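Local structure of luciferase-like monooxygenase (Streptomyces bottropensis, 4US5) at residues B[13-17]-B[257-261]; B[203-207]-B[304-308]. The protein probably acts as a flavin-dependent monooxygenase of the bacterial luciferase family, built on a TIM-barrel fold and using molecular oxygen. One frame throughout, in Å; residues are numbered along the deposited sequence.

Interaction 1 of 2, residues B[13-17]-B[257-261]; sequences APVVE and LLPPA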
# COMPACT_ATOMS: atom_id res chain seq x y z
N ALA B 13 -6.10 14.89 1.34
CA ALA B 13 -7.38 14.31 0.91
C ALA B 13 -8.53 14.67 1.85
O ALA B 13 -9.15 13.81 2.47
CB ALA B 13 -7.27 12.81 0.74
N PRO B 14 -8.83 15.96 1.93
CA PRO B 14 -9.91 16.36 2.82
C PRO B 14 -11.25 15.79 2.35
O PRO B 14 -11.47 15.58 1.17
CB PRO B 14 -9.88 17.89 2.77
CG PRO B 14 -9.00 18.25 1.65
CD PRO B 14 -8.24 17.09 1.20
N VAL B 15 -12.13 15.53 3.31
CA VAL B 15 -13.49 15.09 3.01
C VAL B 15 -14.39 16.29 3.19
O VAL B 15 -14.34 16.99 4.23
CB VAL B 15 -13.92 13.96 3.95
CG1 VAL B 15 -15.29 13.42 3.52
CG2 VAL B 15 -12.87 12.83 3.93
N VAL B 16 -15.19 16.57 2.18
CA VAL B 16 -15.89 17.85 2.11
C VAL B 16 -17.43 17.61 2.21
O VAL B 16 -17.94 16.57 1.86
CB VAL B 16 -15.57 18.61 0.83
CG1 VAL B 16 -14.04 18.69 0.65
CG2 VAL B 16 -16.19 17.97 -0.39
N GLU B 17 -18.11 18.60 2.78
CA GLU B 17 -19.55 18.50 3.01
C GLU B 17 -20.30 18.17 1.74
O GLU B 17 -20.11 18.80 0.70
CB GLU B 17 -20.10 19.80 3.60
CG GLU B 17 -21.58 19.68 4.02
CD GLU B 17 -21.73 18.72 5.19
OE1 GLU B 17 -21.07 18.95 6.25
OE2 GLU B 17 -22.45 17.73 5.06
N LEU B 257 -17.12 17.99 8.31
CA LEU B 257 -16.49 18.03 7.03
C LEU B 257 -16.27 19.48 6.59
O LEU B 257 -16.92 20.39 7.10
CB LEU B 257 -17.34 17.27 6.00
CG LEU B 257 -17.74 15.82 6.34
CD1 LEU B 257 -18.49 15.23 5.17
CD2 LEU B 257 -16.54 14.96 6.71
N LEU B 258 -15.34 19.69 5.63
CA LEU B 258 -15.11 21.04 5.13
C LEU B 258 -16.42 21.66 4.60
O LEU B 258 -17.10 21.06 3.77
CB LEU B 258 -14.05 21.06 4.02
CG LEU B 258 -12.58 20.89 4.37
CD1 LEU B 258 -11.73 21.28 3.14
CD2 LEU B 258 -12.16 21.70 5.55
N PRO B 259 -16.78 22.87 5.10
CA PRO B 259 -18.05 23.47 4.66
C PRO B 259 -17.99 24.14 3.26
O PRO B 259 -16.92 24.60 2.81
CB PRO B 259 -18.31 24.53 5.72
CG PRO B 259 -16.95 24.93 6.22
CD PRO B 259 -16.11 23.67 6.14
N PRO B 260 -19.16 24.25 2.60
CA PRO B 260 -19.18 24.91 1.29
C PRO B 260 -18.84 26.38 1.41
O PRO B 260 -19.14 27.00 2.44
CB PRO B 260 -20.61 24.68 0.77
CG PRO B 260 -21.33 23.90 1.81
CD PRO B 260 -20.47 23.73 3.02
N ALA B 261 -18.25 26.94 0.35
CA ALA B 261 -17.74 28.30 0.37
C ALA B 261 -18.83 29.33 0.67
O ALA B 261 -18.63 30.22 1.50
CB ALA B 261 -17.04 28.62 -0.95
O HOH W 1 -19.66 20.96 7.06
O HOH W 2 -20.05 17.24 8.50
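E17 OE1 accepts from two waters that both lead to the backbone of L257: water 1, at 2.6 Å from E17 OE1, also donates to L257 O, and water 2 takes the N-H of L257. The E17 chain bends at chi2 (67°), which puts E17 OE1 4.1 Å from L257 CB. The backbones also meet directly in a single beta bridge, V16 paired with L258 through their main chains. E17 N donates to L258 O at 2.8 Å, and L258 N to V15 O at 3.2 Å. The L257 side chain crosses that of V15, L257 CD2 packing on V15 CG1 at 3.8 Å while L257 CD1 sits 3.6 Å from V16 O. Shortening L257 to an alanine would probably leave V15 CG1 without its leucine partner and open a gap beside the V16 carbonyl. L258 puts CD1 on P14 CB at 3.9 Å. The bridge thus joins the loop after strand 6-11 of the barrel, at that strand's C-terminal end, to the one between helices 233-251 and 261-268; V15 also rests on helix 21-38, and L258 and P259 on helix 233-251.

Interaction 2 of 2, residues B[203-207]-B[304-308]; sequences MDTYR and ATGAE
This is a helix-to-helix-end contact: the flank of helix 199-209 receives the last turn of helix 291-305 and the turn that leads into strand 309-313, on the outer side of the barrel. Its polar half is the R207 guanidinium, which lies flat against the T305 carbonyl, T305 O standing 3.1 Å above the plane over its centre. That approach is face-on, not a hydrogen bond. The bond across the contact runs from R207 NH2 to A304 O at 3.2 Å, with A304 O somewhat out of the guanidinium plane. The R207 chain bends at chi3 (-66°), which lets R207 NE donate at 3.2 Å to M203 O, nearly in the guanidinium plane. M203 O also receives R207 N from its opposite face. D204 OD1 closes a salt bridge to R207 NH2 at 2.8 Å, and water 4 accepts from R207 NH1 and makes a weak bond to A304 O. G306 has positive phi, and a side chain there would probably run into R207 NH1. The apolar half is selenomethionine M203, curled at chi2 and chi3 so that M203 CE meets T305 CB at 3.7 Å and A307 CB at 4.0 Å; T305 OG1 itself bonds to M301 O. A cationic group set against the carbonyls ending a helix is likely to be electrostatically favourable; D204 probably offsets part of its charge and, with M203 O, helps to hold the group's rotation.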
# COMPACT_ATOMS: atom_id res chain seq x y z
N MSE B 203 14.05 27.28 8.82
CA MSE B 203 14.68 27.15 7.54
C MSE B 203 16.12 27.69 7.59
O MSE B 203 17.01 27.14 6.96
CB MSE B 203 13.84 27.80 6.45
CG MSE B 203 12.46 27.10 6.32
SE MSE B 203 12.67 25.37 5.38
CE MSE B 203 12.44 26.04 3.55
N ASP B 204 16.33 28.75 8.36
CA ASP B 204 17.72 29.26 8.60
C ASP B 204 18.57 28.19 9.28
O ASP B 204 19.69 27.93 8.86
CB ASP B 204 17.69 30.52 9.46
CG ASP B 204 17.29 31.77 8.68
OD1 ASP B 204 17.25 31.70 7.44
OD2 ASP B 204 17.01 32.82 9.32
N THR B 205 18.02 27.60 10.34
CA THR B 205 18.70 26.57 11.13
C THR B 205 19.05 25.34 10.31
O THR B 205 20.18 24.81 10.39
CB THR B 205 17.84 26.15 12.33
OG1 THR B 205 17.69 27.28 13.19
CG2 THR B 205 18.47 25.02 13.12
N TYR B 206 18.10 24.89 9.49
CA TYR B 206 18.35 23.77 8.60
C TYR B 206 19.58 24.00 7.72
O TYR B 206 20.46 23.13 7.61
CB TYR B 206 17.12 23.52 7.68
CG TYR B 206 17.36 22.48 6.64
CD1 TYR B 206 17.67 21.17 6.99
CD2 TYR B 206 17.21 22.76 5.30
CE1 TYR B 206 17.88 20.19 6.02
CE2 TYR B 206 17.41 21.80 4.33
CZ TYR B 206 17.74 20.52 4.69
OH TYR B 206 17.93 19.56 3.71
N ARG B 207 19.62 25.15 7.08
CA ARG B 207 20.71 25.51 6.19
C ARG B 207 22.02 25.70 6.93
O ARG B 207 23.04 25.19 6.50
CB ARG B 207 20.37 26.74 5.37
CG ARG B 207 19.37 26.43 4.26
CD ARG B 207 18.96 27.66 3.50
NE ARG B 207 18.22 28.56 4.36
CZ ARG B 207 17.91 29.80 4.04
NH1 ARG B 207 18.26 30.29 2.84
NH2 ARG B 207 17.23 30.55 4.90
N ALA B 304 13.40 34.06 1.21
CA ALA B 304 13.85 34.17 2.59
C ALA B 304 14.30 32.84 3.19
O ALA B 304 15.22 32.81 4.00
CB ALA B 304 12.77 34.80 3.45
N THR B 305 13.62 31.75 2.81
CA THR B 305 13.86 30.47 3.41
C THR B 305 14.83 29.60 2.63
O THR B 305 15.24 28.56 3.12
CB THR B 305 12.54 29.69 3.56
OG1 THR B 305 11.90 29.58 2.27
CG2 THR B 305 11.60 30.43 4.55
N GLY B 306 15.17 30.01 1.41
CA GLY B 306 15.99 29.20 0.52
C GLY B 306 15.24 28.01 -0.04
O GLY B 306 15.86 27.07 -0.52
N ALA B 307 13.91 28.06 -0.03
CA ALA B 307 13.11 26.94 -0.52
C ALA B 307 13.29 26.78 -2.04
O ALA B 307 13.21 27.75 -2.77
CB ALA B 307 11.66 27.15 -0.17
N GLU B 308 13.55 25.56 -2.47
CA GLU B 308 13.66 25.19 -3.87
C GLU B 308 12.27 24.93 -4.50
O GLU B 308 12.07 25.12 -5.71
CB GLU B 308 14.49 23.91 -3.98
CG GLU B 308 15.90 24.02 -3.40
CD GLU B 308 16.65 22.69 -3.43
OE1 GLU B 308 16.04 21.66 -3.76
OE2 GLU B 308 17.86 22.69 -3.12
O HOH W 3 14.51 31.44 6.42
O HOH W 4 17.59 32.78 1.90

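The two contacts lie on opposite sides of the chain's centre, their nearest atoms about 22 Å apart, and neither belongs to the barrel interior. Interaction 1 is the more buried, joining two loops by a backbone bridge, leucine and valine packing and a water-linked carboxylate. Interaction 2 is partly buried and joins one helix to the end of another and the turn after it, through a charged side chain set against the carbonyls of A304 and T305, with an apolar patch alongside. They share no helix or strand, yet each borders the same part of the sheet: residues 13-17 follow strand 6-11, while residues 304-308 lead into its parallel neighbour, strand 309-313. One therefore lies beyond a strand's C-terminal end, the other before a strand's start.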